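Local atomic coordinates of IroE protein (Escherichia coli, PDB entry 2GZS), a protein that hydrolyses the trilactone ester bonds of enterobactin and its C-glucosylated forms, preferring the iron-free siderophores and typically cutting once to give linear trimers. Residues K197-A206 with V235-L245. Residues are numbered along the deposited sequence; the frame is centred on the assembly and turned at random.
Sequences KHLAIMEGSA and VNAVFWDFPNL
The methyl CE of Met-202 (selenomethionine, with SE for sulfur) lies over one face of the Trp-240 indole, 3.8 Å from its CG, a CH-pi contact within a Met-aromatic pair. Chi3 of 94° bends the selenoether chain and brings CE over the five-membered ring, while the same methyl touches the edge of Phe-242. At the indole edge sit Ala-200 CB, 3.9 Å from Trp-240 CD1, and a water in the ring plane. That water accepts from Trp-240 NE1 and also bonds His-198 NE2, linking the two rings. His-198, its CG anti to the backbone N (chi1 168°), carries its ring alongside Asn-236 and Val-238: ND1 gives Asn-236 O a weak, bent bond of 3.1 Å, and CE1 meets Val-238 CG2 at 3.6 Å, the two side chains crossing at about a right angle. An alanine in place of His-198 would probably leave Val-238 CG2 less covered, the water without its imidazole partner and Asn-236 O without its weak second bond. Among the side chains facing the other way, Phe-239 receives Glu-203 CB at its edge, 3.8 Å from CE1; the carboxylate of Glu-203 reaches outside the two segments, where OE1 is hydrogen-bonded to Ser-174 OG.

Between these two layers of side chains, strands 198-203 and 237-241 pair in parallel, from Leu-199 N to Asn-236 O (3.0 Å) through Phe-242 N to Glu-203 O (2.9 Å). Strand 237-241 is the outermost on this side of the alpha/beta-hydrolase sheet, with helix 219-232 packed on Phe-239 and helix 247-262 on Trp-240. Past the strands, the type II turn 242-245 leads to the active-site His-247, whose side chain is about 5 Å from that of Ser-205. The chemistry thus combines regular backbone bonding with apolar packing on both faces, and water joins the imidazole and indole nitrogens where this edge is only partly buried.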
loop_
_atom_site.group_PDB
_atom_site.type_symbol
_atom_site.label_atom_id
_atom_site.label_comp_id
_atom_site.label_asym_id
_atom_site.label_seq_id
_atom_site.Cartn_x
_atom_site.Cartn_y
_atom_site.Cartn_z
ATOM N N LYS A 197 -1.523 13.806 -5.810
ATOM C CA LYS A 197 -1.485 12.376 -5.542
ATOM C C LYS A 197 -0.357 11.730 -6.356
ATOM O O LYS A 197 -0.531 11.518 -7.558
ATOM C CB LYS A 197 -2.788 11.647 -5.892
ATOM C CG LYS A 197 -3.923 12.143 -5.012
ATOM C CD LYS A 197 -5.184 11.284 -5.079
ATOM C CE LYS A 197 -6.370 11.883 -5.774
ATOM N NZ LYS A 197 -7.514 10.906 -5.910
ATOM N N HIS A 198 0.785 11.473 -5.691
ATOM C CA HIS A 198 1.939 10.860 -6.337
ATOM C C HIS A 198 1.699 9.391 -6.624
ATOM O O HIS A 198 1.212 8.719 -5.705
ATOM C CB HIS A 198 3.143 10.912 -5.371
ATOM C CG HIS A 198 4.309 10.092 -5.768
ATOM N ND1 HIS A 198 4.977 10.316 -6.980
ATOM C CD2 HIS A 198 4.962 9.093 -5.124
ATOM C CE1 HIS A 198 5.991 9.452 -7.060
ATOM N NE2 HIS A 198 5.999 8.707 -5.970
ATOM N N LEU A 199 2.002 8.951 -7.840
ATOM C CA LEU A 199 1.706 7.536 -8.132
ATOM C C LEU A 199 3.016 6.863 -8.494
ATOM O O LEU A 199 3.727 7.344 -9.382
ATOM C CB LEU A 199 0.740 7.461 -9.322
ATOM C CG LEU A 199 0.455 6.025 -9.771
ATOM C CD1 LEU A 199 -0.195 5.209 -8.670
ATOM C CD2 LEU A 199 -0.399 6.138 -11.059
ATOM N N ALA A 200 3.355 5.790 -7.842
ATOM C CA ALA A 200 4.577 5.035 -8.094
ATOM C C ALA A 200 4.151 3.630 -8.521
ATOM O O ALA A 200 3.663 2.859 -7.688
ATOM C CB ALA A 200 5.467 4.956 -6.862
ATOM N N ILE A 201 4.349 3.305 -9.808
ATOM C CA ILE A 201 4.067 1.947 -10.264
ATOM C C ILE A 201 5.343 1.116 -10.192
ATOM O O ILE A 201 6.404 1.629 -10.594
ATOM C CB ILE A 201 3.525 1.957 -11.713
ATOM C CG1 ILE A 201 2.238 2.798 -11.788
ATOM C CG2 ILE A 201 3.312 0.552 -12.221
ATOM C CD1 ILE A 201 1.707 2.932 -13.214
HETATM N N MSE A 202 5.256 -0.069 -9.622
HETATM C CA MSE A 202 6.407 -0.864 -9.299
HETATM C C MSE A 202 6.200 -2.215 -9.964
HETATM O O MSE A 202 5.189 -2.865 -9.703
HETATM C CB MSE A 202 6.568 -1.034 -7.788
HETATM C CG MSE A 202 6.427 0.316 -7.000
HETATM SE SE MSE A 202 6.618 0.160 -5.110
HETATM C CE MSE A 202 8.481 0.571 -5.032
ATOM N N GLU A 203 7.142 -2.631 -10.817
ATOM C CA GLU A 203 6.940 -3.919 -11.466
ATOM C C GLU A 203 8.271 -4.671 -11.488
ATOM O O GLU A 203 9.312 -4.035 -11.405
ATOM C CB GLU A 203 6.450 -3.761 -12.934
ATOM C CG GLU A 203 5.011 -3.249 -13.019
ATOM C CD GLU A 203 3.970 -4.320 -12.816
ATOM O OE1 GLU A 203 4.284 -5.548 -12.743
ATOM O OE2 GLU A 203 2.746 -4.000 -12.751
ATOM N N GLY A 204 8.242 -5.982 -11.552
ATOM C CA GLY A 204 9.509 -6.730 -11.535
ATOM C C GLY A 204 9.173 -7.810 -12.566
ATOM O O GLY A 204 9.230 -7.342 -13.679
ATOM N N SER A 205 8.820 -8.916 -11.962
ATOM C CA SER A 205 8.309 -10.103 -12.633
ATOM C C SER A 205 9.309 -10.383 -13.748
ATOM O O SER A 205 10.253 -11.082 -13.385
ATOM C CB SER A 205 6.870 -9.901 -13.078
ATOM O OG SER A 205 6.036 -9.710 -11.936
ATOM N N ALA A 206 9.068 -9.816 -14.911
ATOM C CA ALA A 206 9.980 -9.839 -16.049
ATOM C C ALA A 206 11.334 -9.268 -15.655
ATOM O O ALA A 206 11.570 -8.067 -15.559
ATOM C CB ALA A 206 9.377 -9.074 -17.214
ATOM N N VAL A 235 0.314 15.079 -13.223
ATOM C CA VAL A 235 0.553 14.122 -12.167
ATOM C C VAL A 235 2.028 13.751 -12.032
ATOM O O VAL A 235 2.681 13.556 -13.049
ATOM C CB VAL A 235 -0.232 12.805 -12.437
ATOM C CG1 VAL A 235 0.104 11.709 -11.450
ATOM C CG2 VAL A 235 -1.744 13.036 -12.460
ATOM N N ASN A 236 2.498 13.659 -10.787
ATOM C CA ASN A 236 3.836 13.135 -10.511
ATOM C C ASN A 236 3.716 11.610 -10.517
ATOM O O ASN A 236 3.275 11.075 -9.490
ATOM C CB ASN A 236 4.280 13.635 -9.135
ATOM C CG ASN A 236 5.678 13.239 -8.692
ATOM O OD1 ASN A 236 6.338 12.426 -9.320
ATOM N ND2 ASN A 236 6.124 13.844 -7.592
ATOM N N ALA A 237 4.072 10.991 -11.624
ATOM C CA ALA A 237 3.964 9.512 -11.707
ATOM C C ALA A 237 5.332 8.948 -12.078
ATOM O O ALA A 237 5.986 9.540 -12.955
ATOM C CB ALA A 237 2.987 9.084 -12.756
ATOM N N VAL A 238 5.757 7.872 -11.480
ATOM C CA VAL A 238 7.063 7.313 -11.696
ATOM C C VAL A 238 6.946 5.807 -11.782
ATOM O O VAL A 238 5.959 5.216 -11.326
ATOM C CB VAL A 238 8.055 7.676 -10.574
ATOM C CG1 VAL A 238 8.161 9.204 -10.408
ATOM C CG2 VAL A 238 7.659 7.107 -9.233
ATOM N N PHE A 239 7.990 5.202 -12.346
ATOM C CA PHE A 239 8.066 3.760 -12.453
ATOM C C PHE A 239 9.285 3.206 -11.707
ATOM O O PHE A 239 10.400 3.721 -11.904
ATOM C CB PHE A 239 8.144 3.405 -13.949
ATOM C CG PHE A 239 8.369 1.956 -14.270
ATOM C CD1 PHE A 239 7.557 1.027 -13.623
ATOM C CD2 PHE A 239 9.354 1.555 -15.181
ATOM C CE1 PHE A 239 7.688 -0.320 -13.877
ATOM C CE2 PHE A 239 9.444 0.196 -15.423
ATOM C CZ PHE A 239 8.635 -0.722 -14.802
ATOM N N TRP A 240 9.141 2.236 -10.867
ATOM C CA TRP A 240 10.231 1.524 -10.199
ATOM C C TRP A 240 10.308 0.136 -10.830
ATOM O O TRP A 240 9.344 -0.630 -10.762
ATOM C CB TRP A 240 9.969 1.380 -8.711
ATOM C CG TRP A 240 9.997 2.647 -7.889
ATOM C CD1 TRP A 240 8.997 3.542 -7.671
ATOM C CD2 TRP A 240 11.149 3.122 -7.184
ATOM N NE1 TRP A 240 9.446 4.564 -6.861
ATOM C CE2 TRP A 240 10.765 4.305 -6.562
ATOM C CE3 TRP A 240 12.441 2.578 -7.081
ATOM C CZ2 TRP A 240 11.683 5.007 -5.784
ATOM C CZ3 TRP A 240 13.353 3.299 -6.297
ATOM C CH2 TRP A 240 12.936 4.469 -5.702
ATOM N N ASP A 241 11.441 -0.165 -11.436
ATOM C CA ASP A 241 11.628 -1.463 -12.074
ATOM C C ASP A 241 12.533 -2.367 -11.258
ATOM O O ASP A 241 13.606 -1.884 -10.792
ATOM C CB ASP A 241 12.304 -1.238 -13.433
ATOM C CG ASP A 241 12.190 -2.442 -14.337
ATOM O OD1 ASP A 241 11.571 -3.452 -13.999
ATOM O OD2 ASP A 241 12.759 -2.261 -15.453
ATOM N N PHE A 242 12.184 -3.594 -10.995
ATOM C CA PHE A 242 13.012 -4.551 -10.316
ATOM C C PHE A 242 13.215 -5.757 -11.237
ATOM O O PHE A 242 12.450 -6.708 -11.117
ATOM C CB PHE A 242 12.343 -5.003 -8.994
ATOM C CG PHE A 242 12.130 -3.797 -8.081
ATOM C CD1 PHE A 242 13.118 -3.336 -7.220
ATOM C CD2 PHE A 242 10.927 -3.108 -8.098
ATOM C CE1 PHE A 242 12.882 -2.220 -6.427
ATOM C CE2 PHE A 242 10.695 -2.012 -7.277
ATOM C CZ PHE A 242 11.675 -1.550 -6.416
ATOM N N PRO A 243 14.123 -5.628 -12.201
ATOM C CA PRO A 243 14.074 -6.607 -13.282
ATOM C C PRO A 243 14.259 -8.059 -12.852
ATOM O O PRO A 243 15.024 -8.533 -12.051
ATOM C CB PRO A 243 15.260 -6.189 -14.179
ATOM C CG PRO A 243 15.341 -4.686 -13.933
ATOM C CD PRO A 243 15.127 -4.577 -12.406
ATOM N N ASN A 244 13.422 -8.902 -13.491
ATOM C CA ASN A 244 13.477 -10.355 -13.397
ATOM C C ASN A 244 13.243 -10.945 -12.027
ATOM O O ASN A 244 13.658 -12.079 -11.768
ATOM C CB ASN A 244 14.842 -10.808 -13.998
ATOM C CG ASN A 244 14.974 -10.282 -15.429
ATOM O OD1 ASN A 244 15.925 -9.609 -15.868
ATOM N ND2 ASN A 244 13.968 -10.585 -16.226
ATOM N N LEU A 245 12.597 -10.214 -11.112
ATOM C CA LEU A 245 12.329 -10.785 -9.799
ATOM C C LEU A 245 11.096 -11.687 -9.730
ATOM O O LEU A 245 10.082 -11.375 -10.347
ATOM C CB LEU A 245 12.131 -9.662 -8.752
ATOM C CG LEU A 245 13.343 -8.770 -8.460
ATOM C CD1 LEU A 245 12.989 -7.963 -7.201
ATOM C CD2 LEU A 245 14.618 -9.578 -8.331
HETATM O O HOH W 1 0.837 13.827 -8.528
HETATM O O HOH W 2 8.373 7.143 -5.777
HETATM O O HOH W 3 11.821 -5.496 -16.313
#